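Local atomic coordinates of neutral ceramidase (PDB entry 2ZWS), a protein that hydrolyses the N-acyl linkage of ceramides to give sphingosine and free fatty acid, and also runs the reverse synthesis, using a bound zinc ion. Residues G10-T15 and I130-E135; Q40-F45 and V59-G64; G64-A69 and L93-T98; Y222-W227 and A239-T244. All coordinates share one frame; numbering follows the deposited sequence.

How the contacts relate
Strand 5-13 opens contact 1, which closes when helix 120-138 packs on it, 115 residues later. Contacts 2 and 3 both lie within that loop. Contact 2 closes the short hairpin of strands 41-49 and 55-61. Contact 3 follows directly, sharing Gly-64, and closes the beta-alpha-beta unit that runs through helix 68-81 to strand 91-95 and the zinc ligand His-97. Contact 4 comes later in series and joins helix 218-231 to strand 238-242. All four reach one mixed sheet. Backbone pairs link contact 1 to contact 2, and contact 2 to contact 3. Gln-243 NE2 of contact 4 reaches Thr-96 O of contact 3.

Contact 1 of 4, residues G10-T15 and I130-E135; sequences GKADIT and IVRSIE
The carbonyl oxygen of Asp-13 receives two donors. Arg-132 NH1 bonds to Asp-13 O at 3.0 Å, with an N-H...O angle of 150°. The donor lies in the carbonyl plane, on a lone pair, and the oxygen sits near the guanidinium plane, at its edge. A water gives its proton to the same oxygen and accepts from Arg-132 NH2. NH1 thus reaches the carbonyl directly and NH2 through the water. This is helix-on-sheet packing: helix 120-138 lies over strand 5-13, and the segments 130-135 and 10-13 run nearly antiparallel (154°). Arg-132 CG is anti to the backbone N (chi1 -169°), and the chain bends at chi3. Ala-12 CB rests against CB, CG and CD of this side chain. The charged partner of the guanidinium is Glu-556, through NH1; Glu-556 also accepts from Asp-13 N.

Ala-12 CB reaches 3.6 Å from Ser-133 N, and Ser-133 CB lies beside it. The backbones are close here, with CA of Ala-12 and CA of Ser-133 4.7 Å apart. Ser-133 OG turns back to its own helix and bonds to Ile-130 O at 2.7 Å, which also accepts from Ile-134 N. At the strand end, Asp-13 OD1 accepts from Thr-15 N and Thr-15 OG1; the first bond makes an Asx turn. Asp-13 OD2 pairs with Arg-39. Ile-14 CG2 meets Ile-130 N at 3.7 Å.

Contact 2 of 4, residues Q40-F45 and V59-G64; sequences QWARAF and VNTDLG. With FMT (formic acid), chain E.
Asp-62 OD2 takes two bonds from segment 40-45. Trp-41 N donates to Asp-62 OD2 at 2.9 Å, on the anti side of the carboxylate. Arg-43 NH1 donates to Asp-62 OD2 at 3.0 Å, on the syn side, and forms a salt bridge. The oxygen lies near the guanidinium plane, but the guanidinium and carboxylate planes are turned 71° apart, so the pairing uses one N-H rather than a flat two-bond match. Asp-62 CG is anti to its carbonyl carbon (chi1 -69°), which puts Asp-62 CG 3.6 Å from Trp-41 N. Arg-43 NE pairs with Glu-228, so the guanidinium is shared between two carboxylates. These charges probably stabilise one another in the buried interior.

Three backbone bonds join the segments. Asp-62 N donates to Trp-41 O. Arg-43 and Asn-60 form a hydrogen-bonded pair: Arg-43 N donates to Asn-60 O at 2.9 Å, and Asn-60 N returns the bond to Arg-43 O. A water accepts from Arg-43 NH1 at 2.8 Å. Asn-60 ND2 donates, at 2.8 Å, to O2 of a formic acid molecule that probably came from the crystallisation liquor. Thr-61 OG1 is satisfied outside the segments by Ala-94 O.

On the face carrying Ala-42, Ala-44, Val-59 and Thr-61, Val-59 CG1 meets Ala-42 CB at 3.9 Å, and Val-59 CG2 lies against Ala-44 CB. Helix 120-138 covers this face. Asn-60, on the face with Arg-43, is an inferred substrate-binding residue. The pairing is that of the antiparallel hairpin of strands 41-49 and 55-61; an inverse gamma turn centred on Asp-62 follows the second strand.

Contact 3 of 4, residues G64-A69 and L93-T98; sequences GMIFQA and LAATHT. With ZN (zinc ion), chain B; FMT (formic acid), chain D.
The loops after two parallel strands of a beta-alpha-beta unit meet here, and one carries the zinc ligand His-97. Its partner is Gly-64. His-97 ND1 donates to Gly-64 O at 2.8 Å with an N-H...O angle of 163°. The bond uses an in-plane lone pair of the carbonyl, and the oxygen stays close to the ring plane. His-97 CA also brings its hydrogen to Gly-64 O, at 3.3 Å. On the far side of the ring, His-97 NE2 binds the zinc ion at 2.2 Å. A water, His-204, Glu-411 and Tyr-448 complete the site. His-97 CG is anti to the backbone N (chi1 -160°), which places His-97 CG 3.7 Å from Gly-64 O.

Met-65 bends at chi2 and chi3, and its CE touches the ring edge, 4.0 Å from His-97 CE1. Further back along the strand, Ala-95 CB packs on Met-65 CA at 3.5 Å.

Gly-64 O is thus a second-shell acceptor. It holds the proton on ND1 and leaves the NE2 lone pair for the metal. Together with the zinc bond it fixes the ring rotation; it would probably make the imidazole a stronger zinc donor.

Contact 4 of 4, residues Y222-W227 and A239-T244; sequences YASYHW and AAFAQT
Phe-241 chi1 (-77°) sets CG beside the backbone N, on a CB that points to the helix. Trp-227 CG is anti to the backbone N, on a CB that points to the strand. Ala-223 CB sits over the centre of the Phe-241 face, 3.4 Å from the ring centroid and 5° off the normal. This is a CH-pi contact, and the methyl is almost equally far from all six ring carbons. The Phe-241 rim meets two more helix residues. Ser-224 OG lies at the ring edge, near its plane, on the side of Phe-241 CD1. Phe-241 CZ approaches the edge of the indole, 3.8 Å from Trp-227 CE3. The side chains of Trp-227 and Phe-241 cross at about a right angle.

The contact is alpha/beta packing. Helix 218-231 lies against strand 238-242, an element of the large mixed sheet paired in parallel with strand 194-200. The segments 222-227 and 239-242 run nearly antiparallel (161°), their axes 7.3 Å apart at closest approach. Alternation along the strand turns Ala-239 and Phe-241 to the helix, while Ala-240 points away; its side chain is about 4 Å from that of Asn-60 (nearest atoms). Helix 265-286 adds Ala-280 against Phe-241 and Phe-277 edge-to-face with Trp-227.

Ala-239 CB packs against Trp-227, 3.8 Å from Trp-227 CE3 and close to Trp-227 CB. Ser-224 OG and Ala-239 O form a close polar pair at 2.8 Å, though the modelled position of this OG is less certain. Ala-239 N donates to OE1 of Glu-228, the residue after Trp-227.

Contact 1 of 4, residues G10-T15 and I130-E135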
loop_
_atom_site.group_PDB
_atom_site.type_symbol
_atom_site.label_atom_id
_atom_site.label_comp_id
_atom_site.label_asym_id
_atom_site.label_seq_id
_atom_site.Cartn_x
_atom_site.Cartn_y
_atom_site.Cartn_z
ATOM N N GLY A 10 -5.979 -14.738 -3.580
ATOM C CA GLY A 10 -5.754 -14.252 -4.948
ATOM C C GLY A 10 -4.782 -13.082 -4.963
ATOM O O GLY A 10 -4.648 -12.356 -3.970
ATOM N N LYS A 11 -4.059 -12.903 -6.063
ATOM C CA LYS A 11 -3.123 -11.794 -6.159
ATOM C C LYS A 11 -3.190 -11.256 -7.581
ATOM O O LYS A 11 -3.287 -12.027 -8.549
ATOM C CB LYS A 11 -1.706 -12.271 -5.799
ATOM C CG LYS A 11 -0.618 -11.262 -5.858
ATOM C CD LYS A 11 0.669 -11.896 -5.363
ATOM C CE LYS A 11 1.825 -11.415 -6.165
ATOM N NZ LYS A 11 3.076 -12.106 -5.840
ATOM N N ALA A 12 -3.171 -9.932 -7.721
ATOM C CA ALA A 12 -3.197 -9.329 -9.063
ATOM C C ALA A 12 -2.423 -8.029 -9.116
ATOM O O ALA A 12 -2.281 -7.340 -8.133
ATOM C CB ALA A 12 -4.614 -9.094 -9.536
ATOM N N ASP A 13 -1.908 -7.749 -10.296
ATOM C CA ASP A 13 -0.985 -6.649 -10.562
ATOM C C ASP A 13 -1.743 -5.309 -10.573
ATOM O O ASP A 13 -2.759 -5.180 -11.289
ATOM C CB ASP A 13 -0.397 -6.953 -11.938
ATOM C CG ASP A 13 0.709 -5.990 -12.373
ATOM O OD1 ASP A 13 0.995 -4.976 -11.692
ATOM O OD2 ASP A 13 1.319 -6.272 -13.442
ATOM N N ILE A 14 -1.296 -4.341 -9.750
ATOM C CA ILE A 14 -1.893 -3.011 -9.705
ATOM C C ILE A 14 -0.823 -1.946 -10.024
ATOM O O ILE A 14 -0.976 -0.757 -9.670
ATOM C CB ILE A 14 -2.534 -2.696 -8.339
ATOM C CG1 ILE A 14 -1.550 -2.973 -7.178
ATOM C CG2 ILE A 14 -3.801 -3.474 -8.127
ATOM C CD1 ILE A 14 -2.076 -2.494 -5.773
ATOM N N THR A 15 0.254 -2.360 -10.702
ATOM C CA THR A 15 1.364 -1.428 -11.000
ATOM C C THR A 15 0.895 -0.367 -11.998
ATOM O O THR A 15 0.314 -0.692 -13.040
ATOM C CB THR A 15 2.556 -2.172 -11.620
ATOM O OG1 THR A 15 2.905 -3.303 -10.799
ATOM C CG2 THR A 15 3.779 -1.242 -11.726
ATOM N N ILE A 130 -7.350 -4.518 -8.210
ATOM C CA ILE A 130 -8.011 -4.894 -6.953
ATOM C C ILE A 130 -9.182 -5.827 -7.273
ATOM O O ILE A 130 -9.358 -6.915 -6.662
ATOM C CB ILE A 130 -8.493 -3.664 -6.161
ATOM C CG1 ILE A 130 -7.274 -2.923 -5.593
ATOM C CG2 ILE A 130 -9.475 -4.066 -5.038
ATOM C CD1 ILE A 130 -7.553 -1.511 -4.971
ATOM N N VAL A 131 -10.000 -5.426 -8.244
ATOM C CA VAL A 131 -11.122 -6.292 -8.629
ATOM C C VAL A 131 -10.609 -7.666 -9.124
ATOM O O VAL A 131 -11.124 -8.702 -8.723
ATOM C CB VAL A 131 -12.016 -5.592 -9.684
ATOM C CG1 VAL A 131 -13.094 -6.575 -10.240
ATOM C CG2 VAL A 131 -12.665 -4.346 -9.096
ATOM N N ARG A 132 -9.556 -7.686 -9.931
ATOM C CA ARG A 132 -9.023 -8.956 -10.452
ATOM C C ARG A 132 -8.517 -9.830 -9.301
ATOM O O ARG A 132 -8.670 -11.034 -9.308
ATOM C CB ARG A 132 -7.892 -8.655 -11.420
ATOM C CG ARG A 132 -7.422 -9.851 -12.246
ATOM C CD ARG A 132 -6.245 -9.462 -13.223
ATOM N NE ARG A 132 -6.408 -8.106 -13.759
ATOM C CZ ARG A 132 -5.614 -7.057 -13.503
ATOM N NH1 ARG A 132 -4.480 -7.170 -12.767
ATOM N NH2 ARG A 132 -5.955 -5.880 -14.024
ATOM N N SER A 133 -7.948 -9.217 -8.261
ATOM C CA SER A 133 -7.430 -10.031 -7.123
ATOM C C SER A 133 -8.582 -10.755 -6.404
ATOM O O SER A 133 -8.443 -11.923 -5.986
ATOM C CB SER A 133 -6.581 -9.182 -6.160
ATOM O OG SER A 133 -7.388 -8.338 -5.381
ATOM N N ILE A 134 -9.735 -10.086 -6.298
ATOM C CA ILE A 134 -10.909 -10.664 -5.642
ATOM C C ILE A 134 -11.499 -11.752 -6.505
ATOM O O ILE A 134 -11.851 -12.814 -5.998
ATOM C CB ILE A 134 -11.946 -9.562 -5.315
ATOM C CG1 ILE A 134 -11.394 -8.565 -4.269
ATOM C CG2 ILE A 134 -13.268 -10.137 -4.745
ATOM C CD1 ILE A 134 -12.216 -7.226 -4.134
ATOM N N GLU A 135 -11.558 -11.510 -7.809
ATOM C CA GLU A 135 -12.029 -12.520 -8.760
ATOM C C GLU A 135 -11.180 -13.782 -8.678
ATOM O O GLU A 135 -11.709 -14.916 -8.695
ATOM C CB GLU A 135 -11.982 -11.939 -10.161
ATOM C CG GLU A 135 -13.019 -10.879 -10.357
ATOM C CD GLU A 135 -12.981 -10.298 -11.764
ATOM O OE1 GLU A 135 -11.895 -10.258 -12.384
ATOM O OE2 GLU A 135 -14.043 -9.867 -12.237
HETATM O O HOH W 1 -4.201 -3.465 -13.149
#

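Contact 2 of 4, residues Q40-F45 and V59-G64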
loop_
_atom_site.group_PDB
_atom_site.type_symbol
_atom_site.label_atom_id
_atom_site.label_comp_id
_atom_site.label_asym_id
_atom_site.label_seq_id
_atom_site.Cartn_x
_atom_site.Cartn_y
_atom_site.Cartn_z
ATOM N N GLN A 40 3.747 -3.832 -7.985
ATOM C CA GLN A 40 2.776 -3.633 -6.923
ATOM C C GLN A 40 1.611 -4.598 -7.108
ATOM O O GLN A 40 1.109 -4.766 -8.243
ATOM C CB GLN A 40 2.238 -2.201 -7.014
ATOM C CG GLN A 40 3.334 -1.133 -6.846
ATOM C CD GLN A 40 2.801 0.244 -7.142
ATOM O OE1 GLN A 40 2.394 0.963 -6.231
ATOM N NE2 GLN A 40 2.732 0.587 -8.384
ATOM N N TRP A 41 1.149 -5.195 -6.004
ATOM C CA TRP A 41 0.097 -6.229 -6.062
ATOM C C TRP A 41 -1.021 -5.923 -5.081
ATOM O O TRP A 41 -0.808 -5.262 -4.015
ATOM C CB TRP A 41 0.679 -7.621 -5.711
ATOM C CG TRP A 41 1.811 -7.959 -6.655
ATOM C CD1 TRP A 41 3.143 -7.685 -6.491
ATOM C CD2 TRP A 41 1.683 -8.609 -7.932
ATOM N NE1 TRP A 41 3.857 -8.117 -7.595
ATOM C CE2 TRP A 41 2.982 -8.681 -8.497
ATOM C CE3 TRP A 41 0.602 -9.120 -8.651
ATOM C CZ2 TRP A 41 3.218 -9.255 -9.741
ATOM C CZ3 TRP A 41 0.835 -9.690 -9.889
ATOM C CH2 TRP A 41 2.132 -9.746 -10.431
ATOM N N ALA A 42 -2.226 -6.346 -5.471
ATOM C CA ALA A 42 -3.342 -6.487 -4.552
ATOM C C ALA A 42 -3.413 -7.963 -4.164
ATOM O O ALA A 42 -3.390 -8.841 -5.029
ATOM C CB ALA A 42 -4.644 -6.085 -5.224
ATOM N N ARG A 43 -3.500 -8.213 -2.868
ATOM C CA ARG A 43 -3.559 -9.589 -2.335
ATOM C C ARG A 43 -4.880 -9.700 -1.597
ATOM O O ARG A 43 -5.111 -8.982 -0.609
ATOM C CB ARG A 43 -2.375 -9.815 -1.377
ATOM C CG ARG A 43 -1.034 -9.987 -2.100
ATOM C CD ARG A 43 0.156 -10.074 -1.131
ATOM N NE ARG A 43 1.416 -10.362 -1.822
ATOM C CZ ARG A 43 2.226 -9.426 -2.319
ATOM N NH1 ARG A 43 1.905 -8.145 -2.178
ATOM N NH2 ARG A 43 3.363 -9.761 -2.949
ATOM N N ALA A 44 -5.756 -10.559 -2.092
ATOM C CA ALA A 44 -7.132 -10.677 -1.596
ATOM C C ALA A 44 -7.333 -11.960 -0.836
ATOM O O ALA A 44 -6.860 -13.039 -1.274
ATOM C CB ALA A 44 -8.122 -10.631 -2.755
ATOM N N PHE A 45 -8.090 -11.852 0.258
ATOM C CA PHE A 45 -8.339 -12.996 1.145
ATOM C C PHE A 45 -9.835 -13.036 1.346
ATOM O O PHE A 45 -10.403 -12.189 2.039
ATOM C CB PHE A 45 -7.641 -12.798 2.496
ATOM C CG PHE A 45 -6.152 -12.685 2.380
ATOM C CD1 PHE A 45 -5.561 -11.500 1.915
ATOM C CD2 PHE A 45 -5.330 -13.781 2.679
ATOM C CE1 PHE A 45 -4.174 -11.397 1.798
ATOM C CE2 PHE A 45 -3.926 -13.678 2.561
ATOM C CZ PHE A 45 -3.360 -12.489 2.130
ATOM N N VAL A 59 -8.546 -7.077 1.294
ATOM C CA VAL A 59 -7.518 -6.908 0.269
ATOM C C VAL A 59 -6.438 -5.973 0.781
ATOM O O VAL A 59 -6.747 -4.855 1.226
ATOM C CB VAL A 59 -8.106 -6.354 -1.097
ATOM C CG1 VAL A 59 -7.034 -6.317 -2.157
ATOM C CG2 VAL A 59 -9.322 -7.185 -1.588
ATOM N N ASN A 60 -5.185 -6.431 0.778
ATOM C CA ASN A 60 -4.091 -5.524 1.108
ATOM C C ASN A 60 -3.321 -5.178 -0.176
ATOM O O ASN A 60 -3.081 -6.051 -1.014
ATOM C CB ASN A 60 -3.130 -6.127 2.160
ATOM C CG ASN A 60 -2.246 -5.082 2.819
ATOM O OD1 ASN A 60 -2.711 -4.035 3.286
ATOM N ND2 ASN A 60 -0.980 -5.399 2.906
ATOM N N THR A 61 -3.015 -3.893 -0.359
ATOM C CA THR A 61 -2.454 -3.399 -1.606
ATOM C C THR A 61 -1.074 -2.752 -1.405
ATOM O O THR A 61 -0.825 -2.035 -0.401
ATOM C CB THR A 61 -3.407 -2.343 -2.255
ATOM O OG1 THR A 61 -3.540 -1.198 -1.381
ATOM C CG2 THR A 61 -4.803 -2.977 -2.583
ATOM N N ASP A 62 -0.190 -2.986 -2.377
ATOM C CA ASP A 62 1.132 -2.365 -2.387
ATOM C C ASP A 62 1.061 -0.889 -2.883
ATOM O O ASP A 62 1.619 -0.552 -3.937
ATOM C CB ASP A 62 2.098 -3.170 -3.274
ATOM C CG ASP A 62 2.465 -4.542 -2.714
ATOM O OD1 ASP A 62 2.740 -4.667 -1.502
ATOM O OD2 ASP A 62 2.564 -5.498 -3.519
ATOM N N LEU A 63 0.391 -0.049 -2.102
ATOM C CA LEU A 63 0.128 1.351 -2.455
ATOM C C LEU A 63 0.442 2.239 -1.265
ATOM O O LEU A 63 0.481 1.770 -0.120
ATOM C CB LEU A 63 -1.362 1.557 -2.805
ATOM C CG LEU A 63 -1.847 0.744 -4.011
ATOM C CD1 LEU A 63 -3.335 0.851 -4.158
ATOM C CD2 LEU A 63 -1.137 1.232 -5.279
ATOM N N GLY A 64 0.606 3.545 -1.508
ATOM C CA GLY A 64 0.788 4.501 -0.418
ATOM C C GLY A 64 -0.443 4.561 0.458
ATOM O O GLY A 64 -0.353 4.708 1.683
HETATM C C FMT E . 2.115 -6.910 1.529
HETATM O O1 FMT E . 3.023 -6.480 0.744
HETATM O O2 FMT E . 0.850 -6.955 1.406
HETATM O O HOH W 2 -0.300 -6.626 -1.322
#

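Contact 3 of 4, residues G64-A69 and L93-T98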
loop_
_atom_site.group_PDB
_atom_site.type_symbol
_atom_site.label_atom_id
_atom_site.label_comp_id
_atom_site.label_asym_id
_atom_site.label_seq_id
_atom_site.Cartn_x
_atom_site.Cartn_y
_atom_site.Cartn_z
ATOM N N GLY A 64 0.606 3.545 -1.508
ATOM C CA GLY A 64 0.788 4.501 -0.418
ATOM C C GLY A 64 -0.443 4.561 0.458
ATOM O O GLY A 64 -0.353 4.708 1.683
ATOM N N MET A 65 -1.612 4.425 -0.173
ATOM C CA MET A 65 -2.860 4.464 0.574
ATOM C C MET A 65 -3.985 3.987 -0.316
ATOM O O MET A 65 -3.788 3.788 -1.528
ATOM C CB MET A 65 -3.133 5.860 1.127
ATOM C CG MET A 65 -2.932 6.954 0.158
ATOM S SD MET A 65 -1.210 7.555 -0.144
ATOM C CE MET A 65 -0.718 8.285 1.402
ATOM N N ILE A 66 -5.152 3.745 0.281
ATOM C CA ILE A 66 -6.294 3.451 -0.594
ATOM C C ILE A 66 -7.301 4.571 -0.470
ATOM O O ILE A 66 -8.016 4.765 0.500
ATOM C CB ILE A 66 -6.932 2.057 -0.438
ATOM C CG1 ILE A 66 -7.374 1.875 0.993
ATOM C CG2 ILE A 66 -5.961 0.949 -0.896
ATOM C CD1 ILE A 66 -6.331 1.332 1.785
ATOM N N PHE A 67 -7.301 5.353 -1.520
ATOM C CA PHE A 67 -8.097 6.565 -1.512
ATOM C C PHE A 67 -9.580 6.272 -1.693
ATOM O O PHE A 67 -9.952 5.258 -2.302
ATOM C CB PHE A 67 -7.628 7.488 -2.626
ATOM C CG PHE A 67 -6.237 8.066 -2.413
ATOM C CD1 PHE A 67 -5.223 7.747 -3.321
ATOM C CD2 PHE A 67 -5.944 8.889 -1.313
ATOM C CE1 PHE A 67 -3.959 8.261 -3.199
ATOM C CE2 PHE A 67 -4.640 9.438 -1.163
ATOM C CZ PHE A 67 -3.651 9.117 -2.130
ATOM N N GLN A 68 -10.422 7.174 -1.197
ATOM C CA GLN A 68 -11.856 7.035 -1.347
ATOM C C GLN A 68 -12.284 6.765 -2.801
ATOM O O GLN A 68 -13.161 5.929 -3.047
ATOM C CB GLN A 68 -12.569 8.251 -0.777
ATOM C CG GLN A 68 -14.051 8.146 -0.831
ATOM C CD GLN A 68 -14.677 8.940 0.294
ATOM O OE1 GLN A 68 -14.959 10.153 0.153
ATOM N NE2 GLN A 68 -14.827 8.296 1.451
ATOM N N ALA A 69 -11.662 7.446 -3.756
ATOM C CA ALA A 69 -12.025 7.227 -5.169
ATOM C C ALA A 69 -11.876 5.760 -5.649
ATOM O O ALA A 69 -12.696 5.238 -6.429
ATOM C CB ALA A 69 -11.201 8.170 -6.050
ATOM N N LEU A 93 -10.467 -2.721 2.082
ATOM C CA LEU A 93 -9.279 -2.464 1.259
ATOM C C LEU A 93 -8.268 -1.733 2.108
ATOM O O LEU A 93 -8.627 -0.758 2.751
ATOM C CB LEU A 93 -9.654 -1.581 0.055
ATOM C CG LEU A 93 -10.806 -2.028 -0.844
ATOM C CD1 LEU A 93 -10.963 -1.027 -1.990
ATOM C CD2 LEU A 93 -10.613 -3.443 -1.411
ATOM N N ALA A 94 -7.029 -2.202 2.165
ATOM C CA ALA A 94 -6.002 -1.556 2.970
ATOM C C ALA A 94 -4.718 -1.452 2.169
ATOM O O ALA A 94 -4.565 -2.096 1.124
ATOM C CB ALA A 94 -5.794 -2.329 4.232
ATOM N N ALA A 95 -3.812 -0.599 2.624
ATOM C CA ALA A 95 -2.557 -0.374 1.910
ATOM C C ALA A 95 -1.349 -0.573 2.829
ATOM O O ALA A 95 -1.428 -0.348 4.056
ATOM C CB ALA A 95 -2.555 1.051 1.404
ATOM N N THR A 96 -0.225 -0.907 2.204
ATOM C CA THR A 96 1.031 -1.121 2.920
ATOM C C THR A 96 1.748 0.212 3.240
ATOM O O THR A 96 2.691 0.234 4.061
ATOM C CB THR A 96 2.036 -1.902 2.055
ATOM O OG1 THR A 96 2.287 -1.141 0.855
ATOM C CG2 THR A 96 1.557 -3.323 1.769
ATOM N N HIS A 97 1.353 1.286 2.546
ATOM C CA HIS A 97 1.970 2.622 2.728
ATOM C C HIS A 97 3.379 2.699 2.150
ATOM O O HIS A 97 4.227 3.465 2.614
ATOM C CB HIS A 97 1.930 3.050 4.187
ATOM C CG HIS A 97 2.071 4.517 4.408
ATOM N ND1 HIS A 97 1.464 5.461 3.607
ATOM C CD2 HIS A 97 2.647 5.198 5.438
ATOM C CE1 HIS A 97 1.721 6.669 4.103
ATOM N NE2 HIS A 97 2.425 6.536 5.219
ATOM N N THR A 98 3.641 1.914 1.108
ATOM C CA THR A 98 4.863 2.144 0.324
ATOM C C THR A 98 4.873 3.560 -0.239
ATOM O O THR A 98 3.823 4.051 -0.698
ATOM C CB THR A 98 5.037 1.120 -0.831
ATOM O OG1 THR A 98 6.153 1.492 -1.645
ATOM C CG2 THR A 98 3.792 1.020 -1.710
HETATM ZN ZN ZN B . 2.841 8.188 6.562
HETATM C C FMT D . -8.886 10.148 -0.020
HETATM O O1 FMT D . -9.320 9.079 0.478
HETATM O O2 FMT D . -8.964 10.435 -1.235
HETATM O O HOH W 3 3.865 9.155 4.984
#

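Contact 4 of 4, residues Y222-W227 and A239-T244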
loop_
_atom_site.group_PDB
_atom_site.type_symbol
_atom_site.label_atom_id
_atom_site.label_comp_id
_atom_site.label_asym_id
_atom_site.label_seq_id
_atom_site.Cartn_x
_atom_site.Cartn_y
_atom_site.Cartn_z
ATOM N N TYR A 222 8.817 -6.440 0.161
ATOM C CA TYR A 222 9.897 -7.428 0.160
ATOM C C TYR A 222 9.545 -8.605 1.080
ATOM O O TYR A 222 9.762 -9.763 0.735
ATOM C CB TYR A 222 11.254 -6.849 0.600
ATOM C CG TYR A 222 12.276 -7.961 0.494
ATOM C CD1 TYR A 222 12.669 -8.677 1.626
ATOM C CD2 TYR A 222 12.775 -8.363 -0.754
ATOM C CE1 TYR A 222 13.555 -9.738 1.535
ATOM C CE2 TYR A 222 13.670 -9.430 -0.869
ATOM C CZ TYR A 222 14.047 -10.115 0.286
ATOM O OH TYR A 222 14.921 -11.163 0.212
ATOM N N ALA A 223 8.970 -8.312 2.242
ATOM C CA ALA A 223 8.533 -9.409 3.123
ATOM C C ALA A 223 7.567 -10.369 2.416
ATOM O O ALA A 223 7.722 -11.595 2.524
ATOM C CB ALA A 223 7.905 -8.824 4.375
ATOM N N SER A 224 6.570 -9.825 1.706
ATOM C CA SER A 224 5.616 -10.672 0.974
ATOM C C SER A 224 6.342 -11.483 -0.097
ATOM O O SER A 224 6.124 -12.707 -0.253
ATOM C CB SER A 224 4.540 -9.847 0.275
ATOM O OG SER A 224 3.737 -9.126 1.208
ATOM N N TYR A 225 7.201 -10.807 -0.862
ATOM C CA TYR A 225 7.901 -11.455 -1.970
ATOM C C TYR A 225 8.811 -12.532 -1.390
ATOM O O TYR A 225 8.854 -13.648 -1.917
ATOM C CB TYR A 225 8.771 -10.438 -2.697
ATOM C CG TYR A 225 9.643 -11.022 -3.782
ATOM C CD1 TYR A 225 10.994 -11.288 -3.552
ATOM C CD2 TYR A 225 9.112 -11.299 -5.059
ATOM C CE1 TYR A 225 11.794 -11.817 -4.574
ATOM C CE2 TYR A 225 9.908 -11.813 -6.063
ATOM C CZ TYR A 225 11.237 -12.089 -5.799
ATOM O OH TYR A 225 12.058 -12.585 -6.802
ATOM N N HIS A 226 9.543 -12.227 -0.320
ATOM C CA HIS A 226 10.433 -13.245 0.233
ATOM C C HIS A 226 9.624 -14.497 0.627
ATOM O O HIS A 226 10.030 -15.633 0.344
ATOM C CB HIS A 226 11.201 -12.666 1.426
ATOM C CG HIS A 226 12.176 -13.626 2.032
ATOM N ND1 HIS A 226 13.313 -14.043 1.372
ATOM C CD2 HIS A 226 12.186 -14.252 3.235
ATOM C CE1 HIS A 226 13.984 -14.885 2.147
ATOM N NE2 HIS A 226 13.326 -15.020 3.288
ATOM N N TRP A 227 8.479 -14.310 1.284
ATOM C CA TRP A 227 7.671 -15.478 1.674
ATOM C C TRP A 227 7.145 -16.256 0.466
ATOM O O TRP A 227 7.246 -17.493 0.414
ATOM C CB TRP A 227 6.500 -15.060 2.571
ATOM C CG TRP A 227 6.039 -16.141 3.527
ATOM C CD1 TRP A 227 6.162 -17.516 3.380
ATOM C CD2 TRP A 227 5.339 -15.937 4.766
ATOM N NE1 TRP A 227 5.606 -18.151 4.479
ATOM C CE2 TRP A 227 5.094 -17.212 5.334
ATOM C CE3 TRP A 227 4.912 -14.796 5.461
ATOM C CZ2 TRP A 227 4.440 -17.370 6.566
ATOM C CZ3 TRP A 227 4.252 -14.961 6.687
ATOM C CH2 TRP A 227 4.022 -16.239 7.218
ATOM N N ALA A 239 1.062 -14.011 0.820
ATOM C CA ALA A 239 1.446 -13.400 2.103
ATOM C C ALA A 239 1.268 -11.899 2.020
ATOM O O ALA A 239 1.915 -11.238 1.218
ATOM C CB ALA A 239 2.894 -13.685 2.425
ATOM N N ALA A 240 0.372 -11.376 2.845
ATOM C CA ALA A 240 0.187 -9.913 2.958
ATOM C C ALA A 240 0.885 -9.399 4.232
ATOM O O ALA A 240 0.736 -9.966 5.296
ATOM C CB ALA A 240 -1.307 -9.543 2.994
ATOM N N PHE A 241 1.628 -8.300 4.098
ATOM C CA PHE A 241 2.147 -7.577 5.237
ATOM C C PHE A 241 1.408 -6.254 5.310
ATOM O O PHE A 241 1.622 -5.353 4.462
ATOM C CB PHE A 241 3.667 -7.415 5.123
ATOM C CG PHE A 241 4.382 -8.672 5.468
ATOM C CD1 PHE A 241 4.431 -9.701 4.535
ATOM C CD2 PHE A 241 4.944 -8.865 6.735
ATOM C CE1 PHE A 241 5.047 -10.931 4.846
ATOM C CE2 PHE A 241 5.573 -10.089 7.044
ATOM C CZ PHE A 241 5.595 -11.117 6.110
ATOM N N ALA A 242 0.519 -6.171 6.300
ATOM C CA ALA A 242 -0.374 -5.032 6.519
ATOM C C ALA A 242 0.108 -4.137 7.671
ATOM O O ALA A 242 0.965 -4.534 8.489
ATOM C CB ALA A 242 -1.786 -5.514 6.825
ATOM N N GLN A 243 -0.420 -2.920 7.698
ATOM C CA GLN A 243 -0.120 -1.935 8.755
ATOM C C GLN A 243 -1.076 -2.007 9.937
ATOM O O GLN A 243 -2.188 -2.514 9.810
ATOM C CB GLN A 243 -0.209 -0.501 8.197
ATOM C CG GLN A 243 0.844 -0.209 7.144
ATOM C CD GLN A 243 2.222 0.020 7.720
ATOM O OE1 GLN A 243 2.449 -0.061 8.955
ATOM N NE2 GLN A 243 3.157 0.362 6.835
ATOM N N THR A 244 -0.641 -1.489 11.091
ATOM C CA THR A 244 -1.580 -1.157 12.179
ATOM C C THR A 244 -1.600 0.361 12.422
ATOM O O THR A 244 -2.116 1.109 11.593
ATOM C CB THR A 244 -1.354 -1.986 13.475
ATOM O OG1 THR A 244 -0.057 -1.721 14.017
ATOM C CG2 THR A 244 -1.481 -3.459 13.181
#